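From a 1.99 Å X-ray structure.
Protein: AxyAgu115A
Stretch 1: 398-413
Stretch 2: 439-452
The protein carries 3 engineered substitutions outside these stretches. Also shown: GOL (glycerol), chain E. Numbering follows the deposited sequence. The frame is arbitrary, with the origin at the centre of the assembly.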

# COMPACT_ATOMS: atom_id res chain seq x y z
N MET A 398 28.22 43.55 5.47
CA MET A 398 26.84 43.99 5.27
C MET A 398 26.28 44.72 6.48
O MET A 398 25.36 45.53 6.33
CB MET A 398 25.96 42.79 4.94
CG MET A 398 26.14 42.33 3.51
SD MET A 398 25.34 40.76 3.32
CE MET A 398 23.67 41.16 3.75
N ARG A 399 26.78 44.44 7.68
CA ARG A 399 26.18 45.09 8.84
C ARG A 399 26.53 46.56 8.91
O ARG A 399 25.96 47.28 9.74
CB ARG A 399 26.61 44.36 10.12
CG ARG A 399 26.01 42.94 10.19
CD ARG A 399 26.66 42.11 11.28
NE ARG A 399 26.24 42.55 12.60
CZ ARG A 399 26.27 41.78 13.69
NH1 ARG A 399 26.74 40.54 13.63
NH2 ARG A 399 25.84 42.27 14.85
N LYS A 400 27.42 47.03 8.04
CA LYS A 400 27.70 48.46 7.90
C LYS A 400 26.57 49.21 7.20
O LYS A 400 26.60 50.45 7.16
CB LYS A 400 29.00 48.63 7.14
CG LYS A 400 30.26 48.55 8.00
CD LYS A 400 31.26 49.66 7.58
CE LYS A 400 31.93 50.38 8.77
NZ LYS A 400 31.05 51.38 9.47
N HIS A 401 25.58 48.51 6.66
CA HIS A 401 24.60 49.14 5.77
C HIS A 401 23.72 50.10 6.55
O HIS A 401 23.05 49.72 7.51
CB HIS A 401 23.74 48.07 5.09
CG HIS A 401 22.58 48.63 4.31
ND1 HIS A 401 22.74 49.29 3.11
CD2 HIS A 401 21.25 48.62 4.56
CE1 HIS A 401 21.56 49.66 2.64
NE2 HIS A 401 20.64 49.27 3.51
N SER A 402 23.76 51.36 6.17
CA SER A 402 22.86 52.32 6.77
C SER A 402 21.46 52.08 6.23
O SER A 402 21.25 51.95 5.02
CB SER A 402 23.35 53.74 6.48
OG SER A 402 22.27 54.64 6.45
N GLY A 403 20.49 52.01 7.13
CA GLY A 403 19.17 51.55 6.79
C GLY A 403 18.82 50.26 7.51
O GLY A 403 17.65 49.99 7.75
N GLY A 404 19.84 49.47 7.86
CA GLY A 404 19.58 48.27 8.63
C GLY A 404 18.83 47.19 7.86
O GLY A 404 18.61 47.25 6.64
N TYR A 405 18.41 46.17 8.62
CA TYR A 405 17.86 44.95 8.07
C TYR A 405 16.55 44.60 8.76
O TYR A 405 16.31 44.94 9.93
CB TYR A 405 18.85 43.76 8.22
CG TYR A 405 20.06 43.98 7.35
CD1 TYR A 405 20.07 43.52 6.03
CD2 TYR A 405 21.18 44.66 7.83
CE1 TYR A 405 21.16 43.72 5.23
CE2 TYR A 405 22.28 44.86 7.04
CZ TYR A 405 22.27 44.39 5.73
OH TYR A 405 23.36 44.62 4.89
N GLY A 406 15.73 43.88 8.02
CA GLY A 406 14.47 43.38 8.53
C GLY A 406 14.38 41.87 8.47
O GLY A 406 15.15 41.22 7.74
N MET A 407 13.46 41.28 9.21
CA MET A 407 13.20 39.84 9.10
C MET A 407 11.70 39.63 8.99
O MET A 407 10.92 40.16 9.80
CB MET A 407 13.76 39.05 10.29
CG MET A 407 13.46 37.49 10.21
SD MET A 407 14.14 36.73 8.68
CE MET A 407 15.87 37.15 8.83
N TYR A 408 11.31 38.86 7.98
CA TYR A 408 9.94 38.43 7.76
C TYR A 408 9.86 36.94 8.07
O TYR A 408 10.50 36.13 7.39
CB TYR A 408 9.53 38.75 6.32
CG TYR A 408 8.18 38.24 5.93
CD1 TYR A 408 7.14 38.18 6.85
CD2 TYR A 408 7.94 37.83 4.61
CE1 TYR A 408 5.88 37.68 6.47
CE2 TYR A 408 6.68 37.36 4.22
CZ TYR A 408 5.67 37.27 5.16
OH TYR A 408 4.44 36.78 4.77
N TYR A 409 9.12 36.59 9.13
CA TYR A 409 9.06 35.27 9.74
C TYR A 409 7.63 34.74 9.57
O TYR A 409 6.71 35.52 9.34
CB TYR A 409 9.47 35.35 11.23
CG TYR A 409 9.85 34.01 11.83
CD1 TYR A 409 11.12 33.46 11.61
CD2 TYR A 409 8.95 33.31 12.60
CE1 TYR A 409 11.48 32.21 12.15
CE2 TYR A 409 9.29 32.03 13.15
CZ TYR A 409 10.56 31.51 12.92
OH TYR A 409 10.93 30.28 13.44
N HIS A 410 7.46 33.41 9.56
CA HIS A 410 6.14 32.80 9.34
C HIS A 410 5.72 31.93 10.53
O HIS A 410 6.46 31.03 10.93
CB HIS A 410 6.12 31.92 8.08
CG HIS A 410 6.07 32.69 6.80
ND1 HIS A 410 7.18 33.31 6.27
CD2 HIS A 410 5.04 32.98 5.95
CE1 HIS A 410 6.85 33.90 5.14
NE2 HIS A 410 5.56 33.71 4.92
N PHE A 411 4.52 32.19 11.05
CA PHE A 411 3.75 31.26 11.87
C PHE A 411 2.65 30.59 11.07
O PHE A 411 1.92 29.78 11.64
CB PHE A 411 3.04 31.99 13.05
CG PHE A 411 3.97 32.63 14.05
CD1 PHE A 411 5.31 32.30 14.12
CD2 PHE A 411 3.47 33.56 14.95
CE1 PHE A 411 6.15 32.86 15.07
CE2 PHE A 411 4.31 34.16 15.90
CZ PHE A 411 5.65 33.82 15.95
N ASP A 412 2.50 30.94 9.79
CA ASP A 412 1.37 30.55 8.95
C ASP A 412 1.84 30.71 7.51
O ASP A 412 2.52 31.68 7.20
CB ASP A 412 0.17 31.45 9.26
CG ASP A 412 -1.15 30.96 8.66
OD1 ASP A 412 -1.33 31.04 7.42
OD2 ASP A 412 -2.04 30.54 9.45
N TYR A 413 1.52 29.75 6.65
CA TYR A 413 1.98 29.85 5.28
C TYR A 413 1.06 29.08 4.34
O TYR A 413 0.74 27.92 4.59
CB TYR A 413 3.41 29.35 5.14
CG TYR A 413 3.95 29.45 3.73
CD1 TYR A 413 4.01 30.68 3.07
CD2 TYR A 413 4.44 28.31 3.07
CE1 TYR A 413 4.50 30.79 1.77
CE2 TYR A 413 4.96 28.41 1.81
CZ TYR A 413 4.99 29.64 1.16
OH TYR A 413 5.49 29.74 -0.09
N TYR A 439 18.87 38.55 15.33
CA TYR A 439 19.36 39.73 16.05
C TYR A 439 20.87 39.70 16.20
O TYR A 439 21.54 40.73 16.04
CB TYR A 439 18.69 39.79 17.42
CG TYR A 439 18.87 41.09 18.15
CD1 TYR A 439 20.02 41.34 18.88
CD2 TYR A 439 17.88 42.07 18.13
CE1 TYR A 439 20.19 42.55 19.59
CE2 TYR A 439 18.04 43.25 18.81
CZ TYR A 439 19.19 43.49 19.54
OH TYR A 439 19.34 44.67 20.22
N ASP A 440 21.43 38.54 16.54
CA ASP A 440 22.88 38.39 16.68
C ASP A 440 23.61 38.72 15.38
O ASP A 440 24.75 39.18 15.40
CB ASP A 440 23.22 36.96 17.10
CG ASP A 440 22.69 36.59 18.53
OD1 ASP A 440 22.36 37.51 19.34
OD2 ASP A 440 22.61 35.35 18.84
N PHE A 441 23.00 38.43 14.24
CA PHE A 441 23.63 38.79 12.97
C PHE A 441 23.32 40.23 12.55
O PHE A 441 23.59 40.60 11.40
CB PHE A 441 23.19 37.83 11.86
CG PHE A 441 23.97 36.52 11.81
CD1 PHE A 441 23.71 35.53 12.74
CD2 PHE A 441 24.92 36.30 10.81
CE1 PHE A 441 24.39 34.31 12.69
CE2 PHE A 441 25.60 35.10 10.74
CZ PHE A 441 25.33 34.10 11.68
N GLY A 442 22.70 41.02 13.42
CA GLY A 442 22.48 42.42 13.11
C GLY A 442 21.19 42.72 12.39
O GLY A 442 21.10 43.75 11.72
N VAL A 443 20.17 41.87 12.51
CA VAL A 443 18.86 42.14 11.92
C VAL A 443 18.01 42.76 13.02
O VAL A 443 17.38 42.05 13.81
CB VAL A 443 18.19 40.88 11.38
CG1 VAL A 443 16.81 41.26 10.73
CG2 VAL A 443 19.09 40.23 10.32
N ARG A 444 17.95 44.09 13.05
CA ARG A 444 17.43 44.76 14.22
C ARG A 444 16.49 45.91 13.93
O ARG A 444 15.99 46.52 14.87
CB ARG A 444 18.60 45.29 15.08
CG ARG A 444 19.43 44.19 15.66
CD ARG A 444 20.65 44.70 16.36
NE ARG A 444 21.53 43.59 16.68
CZ ARG A 444 22.65 43.71 17.39
NH1 ARG A 444 23.02 44.91 17.86
NH2 ARG A 444 23.41 42.65 17.59
N ASP A 445 16.23 46.23 12.67
CA ASP A 445 15.41 47.40 12.39
C ASP A 445 13.94 47.07 12.19
O ASP A 445 13.07 47.87 12.55
CB ASP A 445 15.95 48.12 11.16
CG ASP A 445 17.15 49.00 11.51
OD1 ASP A 445 18.23 48.45 11.84
OD2 ASP A 445 17.00 50.24 11.49
N LEU A 446 13.62 45.89 11.65
CA LEU A 446 12.22 45.59 11.41
C LEU A 446 12.01 44.10 11.58
O LEU A 446 12.78 43.30 11.05
CB LEU A 446 11.84 46.04 9.98
CG LEU A 446 10.38 45.87 9.57
CD1 LEU A 446 9.99 46.92 8.49
CD2 LEU A 446 10.17 44.49 8.99
N TRP A 447 10.96 43.71 12.32
CA TRP A 447 10.60 42.31 12.48
C TRP A 447 9.11 42.20 12.23
O TRP A 447 8.32 42.85 12.93
CB TRP A 447 10.86 41.77 13.91
CG TRP A 447 12.25 41.40 14.31
CD1 TRP A 447 13.43 41.71 13.67
CD2 TRP A 447 12.61 40.68 15.50
NE1 TRP A 447 14.49 41.21 14.39
CE2 TRP A 447 14.01 40.58 15.52
CE3 TRP A 447 11.87 40.11 16.55
CZ2 TRP A 447 14.70 39.94 16.54
CZ3 TRP A 447 12.58 39.45 17.58
CH2 TRP A 447 13.97 39.40 17.56
N ILE A 448 8.70 41.35 11.30
CA ILE A 448 7.27 41.15 11.10
C ILE A 448 7.00 39.65 10.93
O ILE A 448 7.80 38.93 10.33
CB ILE A 448 6.79 41.99 9.90
CG1 ILE A 448 5.27 41.83 9.70
CG2 ILE A 448 7.61 41.64 8.63
CD1 ILE A 448 4.60 42.99 8.89
N VAL A 449 5.89 39.16 11.49
CA VAL A 449 5.57 37.74 11.38
C VAL A 449 4.24 37.55 10.68
O VAL A 449 3.28 38.27 10.95
CB VAL A 449 5.62 37.02 12.75
CG1 VAL A 449 4.74 37.76 13.82
CG2 VAL A 449 5.16 35.54 12.63
N ASN A 450 4.18 36.59 9.75
CA ASN A 450 2.92 36.19 9.15
C ASN A 450 2.12 35.35 10.15
O ASN A 450 2.54 34.24 10.52
CB ASN A 450 3.19 35.38 7.87
CG ASN A 450 1.93 35.03 7.10
OD1 ASN A 450 0.83 34.86 7.65
ND2 ASN A 450 2.08 34.94 5.77
N VAL A 451 0.95 35.85 10.56
CA VAL A 451 0.14 35.17 11.58
C VAL A 451 -1.15 34.63 11.00
O VAL A 451 -2.06 34.32 11.75
CB VAL A 451 -0.18 36.06 12.79
CG1 VAL A 451 1.05 36.37 13.63
CG2 VAL A 451 -0.94 37.32 12.31
N GLY A 452 -1.26 34.54 9.67
CA GLY A 452 -2.50 34.02 9.09
C GLY A 452 -3.73 34.79 9.54
O GLY A 452 -3.77 36.02 9.42
C1 GOL E . 24.13 45.36 14.25
O1 GOL E . 25.43 44.94 13.93
C2 GOL E . 23.76 46.55 13.30
O2 GOL E . 22.66 46.28 12.44
C3 GOL E . 23.56 47.75 14.28
O3 GOL E . 23.02 48.82 13.55
O HOH W 1 19.22 46.14 11.38
O HOH W 2 -3.30 31.66 12.09

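Two neighbouring parallel β-strands, 405-410 and the one beginning at Leu-446, form this contact, with a water-bridged junction and an arginine at the end where they start and an aromatic-aliphatic cluster where they finish.

The backbone supplies the rule of the pairing. Every second residue of the second strand, Leu-446, Ile-448 and Asn-450, bonds to the first strand through its backbone, so Leu-446 O accepts from Met-407 N (2.8 Å), Ile-448 N donates to Met-407 O (2.9 Å), Ile-448 O accepts from Tyr-409 N (2.9 Å), and Asn-450 N donates to Tyr-409 O (2.8 Å). Past the first strand, Phe-411 N still reaches Asn-450 O at 2.9 Å. At the start, Tyr-405 O takes Asp-445 N at 3.0 Å and a weak bond from Leu-446 N at 3.3 Å.

The strand pairing assigns the side chains to two faces. Tyr-408 and Ile-448 share one face, CD1 of the tyrosine lying 3.9 Å from CG2 of the isoleucine; on that face Asn-450 ND2 also donates to Tyr-408 OH (3.2 Å). Met-407 and Val-449 belong to the other face. There Val-449 CG2 sits over the Phe-411 ring, 3.3 Å from its centroid and nearly on the normal, a CH-π contact, while Met-407 CB packs 3.8 Å from Val-443 CG1.

Glycine stands where backbone angles favour it and where, at Gly-404 and Gly-442, a CB would also clash across the contact. An ideal CB on Gly-404 would lie 2.0 Å from Asp-445 OD1, and one on Gly-442 would lie 2.6 Å from Arg-399 NE. The room left beside Gly-442 lets the Arg-399 guanidinium lay one face over Gly-442 N and Phe-441 O, while its NE and NH2 both donate to O1 of a glycerol, probably from the crystallisation liquor. One water ties the junction together, accepting from Tyr-405 N and Arg-444 N, each at 2.9 Å.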